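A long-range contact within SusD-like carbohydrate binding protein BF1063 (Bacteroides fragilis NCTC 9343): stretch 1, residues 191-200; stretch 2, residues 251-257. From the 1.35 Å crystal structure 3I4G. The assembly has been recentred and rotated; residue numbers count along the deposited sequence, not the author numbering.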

# COMPACT_ATOMS: atom_id res chain seq x y z
N GLU A 191 17.42 -13.18 9.03
CA GLU A 191 17.40 -11.74 8.85
C GLU A 191 16.14 -11.27 8.08
O GLU A 191 16.03 -10.11 7.68
N ALA A 192 15.13 -12.14 7.97
CA ALA A 192 13.89 -11.76 7.31
C ALA A 192 13.33 -10.48 7.88
O ALA A 192 13.20 -10.37 9.10
N GLY A 193 13.02 -9.53 7.01
CA GLY A 193 12.50 -8.24 7.41
C GLY A 193 13.54 -7.15 7.31
O GLY A 193 13.20 -5.98 7.20
N ARG A 194 14.81 -7.50 7.37
CA ARG A 194 15.90 -6.49 7.26
C ARG A 194 15.98 -5.94 5.85
O ARG A 194 15.68 -6.64 4.86
N ALA A 195 16.35 -4.67 5.73
CA ALA A 195 16.47 -3.99 4.42
C ALA A 195 17.65 -4.47 3.59
O ALA A 195 18.76 -4.50 4.08
N CYS A 196 17.39 -4.84 2.35
CA CYS A 196 18.44 -5.20 1.42
C CYS A 196 18.70 -4.10 0.39
O CYS A 196 17.96 -3.13 0.28
N LYS A 197 19.77 -4.27 -0.37
CA LYS A 197 20.16 -3.35 -1.41
C LYS A 197 18.99 -3.02 -2.32
O LYS A 197 18.69 -1.86 -2.62
N GLN A 198 18.30 -4.06 -2.78
CA GLN A 198 17.15 -3.89 -3.67
C GLN A 198 16.00 -3.13 -3.04
O GLN A 198 15.24 -2.47 -3.78
N ALA A 199 15.80 -3.22 -1.73
CA ALA A 199 14.76 -2.41 -1.06
C ALA A 199 15.10 -0.93 -1.19
O ALA A 199 14.23 -0.10 -1.53
N ALA A 200 16.35 -0.58 -0.92
CA ALA A 200 16.76 0.81 -1.08
C ALA A 200 16.67 1.28 -2.54
O ALA A 200 16.25 2.40 -2.81
N ASN A 251 9.14 -10.95 -2.89
CA ASN A 251 8.91 -9.98 -1.81
C ASN A 251 10.27 -9.46 -1.32
O ASN A 251 10.97 -10.10 -0.57
N ILE A 252 10.60 -8.27 -1.79
CA ILE A 252 11.90 -7.63 -1.56
C ILE A 252 11.96 -7.01 -0.18
O ILE A 252 12.95 -7.17 0.53
N PHE A 253 10.91 -6.27 0.19
CA PHE A 253 10.81 -5.62 1.50
C PHE A 253 9.40 -5.86 2.00
O PHE A 253 8.44 -5.70 1.25
N TYR A 254 9.25 -6.21 3.27
CA TYR A 254 7.97 -6.60 3.83
C TYR A 254 7.96 -6.43 5.32
O TYR A 254 9.03 -6.26 5.97
N ILE A 255 6.77 -6.49 5.91
CA ILE A 255 6.58 -6.51 7.35
C ILE A 255 6.08 -7.89 7.75
O ILE A 255 5.03 -8.33 7.26
N GLN A 256 6.85 -8.58 8.59
CA GLN A 256 6.47 -9.87 9.10
C GLN A 256 5.93 -9.70 10.52
O GLN A 256 6.60 -9.10 11.35
N TYR A 257 4.76 -10.26 10.79
CA TYR A 257 4.13 -10.29 12.10
C TYR A 257 4.18 -11.71 12.63
O TYR A 257 3.78 -12.64 11.95

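The apolar centre forms where Ile252 and Phe253 meet the start of the helix in stretch 1. Ile252 points toward that helix with chi1 m and chi2 t, which brings its CG2 to 3.5 Å from Ala199 N, 3.9 Å from Gln198 CB and 3.9 Å from Cys196 SG; one methyl thus touches the N-cap residue and two residues of the first turn, Gln198 and Ala199. Cys196 (chi1 p) is the N-cap, its SG accepting a weak hydrogen bond from Ala199 N at 3.6 Å. Gln198 starts toward Ile252, but its end leads away to partners elsewhere in the structure. Ala199 points inward, its CB 3.8 Å from Phe253 CB.

The CA-to-CB bond of Phe253 runs sideways, yet chi1 t carries the ring nearer: CE1 lies 4.3 Å from Ala195 CB and 3.6 Å from Gly193 O, an oblique approach. Farther out, Tyr254 (chi1 p) sets its OH 3.3 Å from Ala192 CB and 3.4 Å from Gly193 N. Gly193 has phi/psi of 104/-24°, where a CB would jam against the preceding carbonyl O.

No clear direct hydrogen bond joins the stretches; water does. Water 2 donates to Arg194 O (2.9 Å) and Ile252 O (2.7 Å) and accepts from Cys196 N (2.9 Å), while water 1 donates to Gly193 O (2.8 Å) and Tyr254 O (2.7 Å).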

# COMPACT_ATOMS: atom_id res chain seq x y z
CB GLU A 191 18.70 -11.30 8.17
CG GLU A 191 19.91 -11.38 9.09
CD GLU A 191 21.22 -11.00 8.43
OE1 GLU A 191 21.18 -10.53 7.29
OE2 GLU A 191 22.24 -11.26 9.09
CB ALA A 192 12.84 -12.89 7.45
CB ARG A 194 17.24 -7.08 7.65
CG ARG A 194 17.33 -7.65 9.05
CD ARG A 194 17.70 -6.68 10.12
NE ARG A 194 19.08 -6.16 10.03
CZ ARG A 194 20.18 -6.73 10.53
NH1 ARG A 194 20.17 -7.94 11.05
NH2 ARG A 194 21.34 -6.12 10.39
CB ALA A 195 16.57 -2.47 4.61
CB CYS A 196 18.10 -6.52 0.71
SG CYS A 196 16.76 -6.45 -0.44
CB LYS A 197 21.31 -4.00 -2.22
CG LYS A 197 21.86 -3.16 -3.33
CD LYS A 197 23.03 -3.84 -4.07
CE LYS A 197 24.18 -4.29 -3.18
NZ LYS A 197 24.87 -3.10 -2.60
CB GLN A 198 16.69 -5.26 -4.19
CG GLN A 198 17.66 -5.92 -5.16
CD GLN A 198 18.69 -6.83 -4.51
OE1 GLN A 198 19.05 -6.68 -3.30
NE2 GLN A 198 19.14 -7.83 -5.29
CB ALA A 199 14.60 -2.82 0.42
CB ALA A 200 18.19 1.02 -0.49
CB ASN A 251 8.10 -10.61 -0.67
CG ASN A 251 6.65 -10.86 -1.05
OD1 ASN A 251 6.13 -10.25 -2.00
ND2 ASN A 251 6.00 -11.77 -0.32
CB ILE A 252 12.17 -6.60 -2.65
CG1 ILE A 252 12.46 -7.32 -3.97
CG2 ILE A 252 13.36 -5.69 -2.29
CD1 ILE A 252 12.39 -6.44 -5.23
CB PHE A 253 11.17 -4.12 1.43
CG PHE A 253 11.29 -3.47 2.79
CD1 PHE A 253 12.31 -3.80 3.65
CD2 PHE A 253 10.37 -2.52 3.21
CE1 PHE A 253 12.37 -3.26 4.93
CE2 PHE A 253 10.46 -1.96 4.49
CZ PHE A 253 11.44 -2.34 5.33
CB TYR A 254 7.69 -8.07 3.47
CG TYR A 254 8.82 -9.01 3.76
CD1 TYR A 254 9.06 -9.46 5.07
CD2 TYR A 254 9.67 -9.45 2.75
CE1 TYR A 254 10.14 -10.34 5.33
CE2 TYR A 254 10.70 -10.32 3.00
CZ TYR A 254 10.93 -10.76 4.27
OH TYR A 254 12.00 -11.63 4.52
CB ILE A 255 5.58 -5.44 7.83
CG1 ILE A 255 5.82 -4.05 7.22
CG2 ILE A 255 5.61 -5.41 9.34
CD1 ILE A 255 7.26 -3.49 7.45
CB GLN A 256 7.65 -10.84 9.10
CG GLN A 256 7.32 -12.17 9.73
CD GLN A 256 8.45 -13.13 9.60
OE1 GLN A 256 9.50 -12.95 10.25
NE2 GLN A 256 8.24 -14.16 8.83
CB TYR A 257 2.70 -9.81 11.97
CG TYR A 257 2.53 -8.40 11.47
CD1 TYR A 257 2.43 -8.13 10.13
CD2 TYR A 257 2.41 -7.34 12.36
CE1 TYR A 257 2.27 -6.84 9.67
CE2 TYR A 257 2.26 -6.05 11.92
CZ TYR A 257 2.19 -5.81 10.58
OH TYR A 257 1.99 -4.52 10.15
O HOH W 1 10.58 -5.48 8.08
O HOH W 2 14.66 -5.93 2.26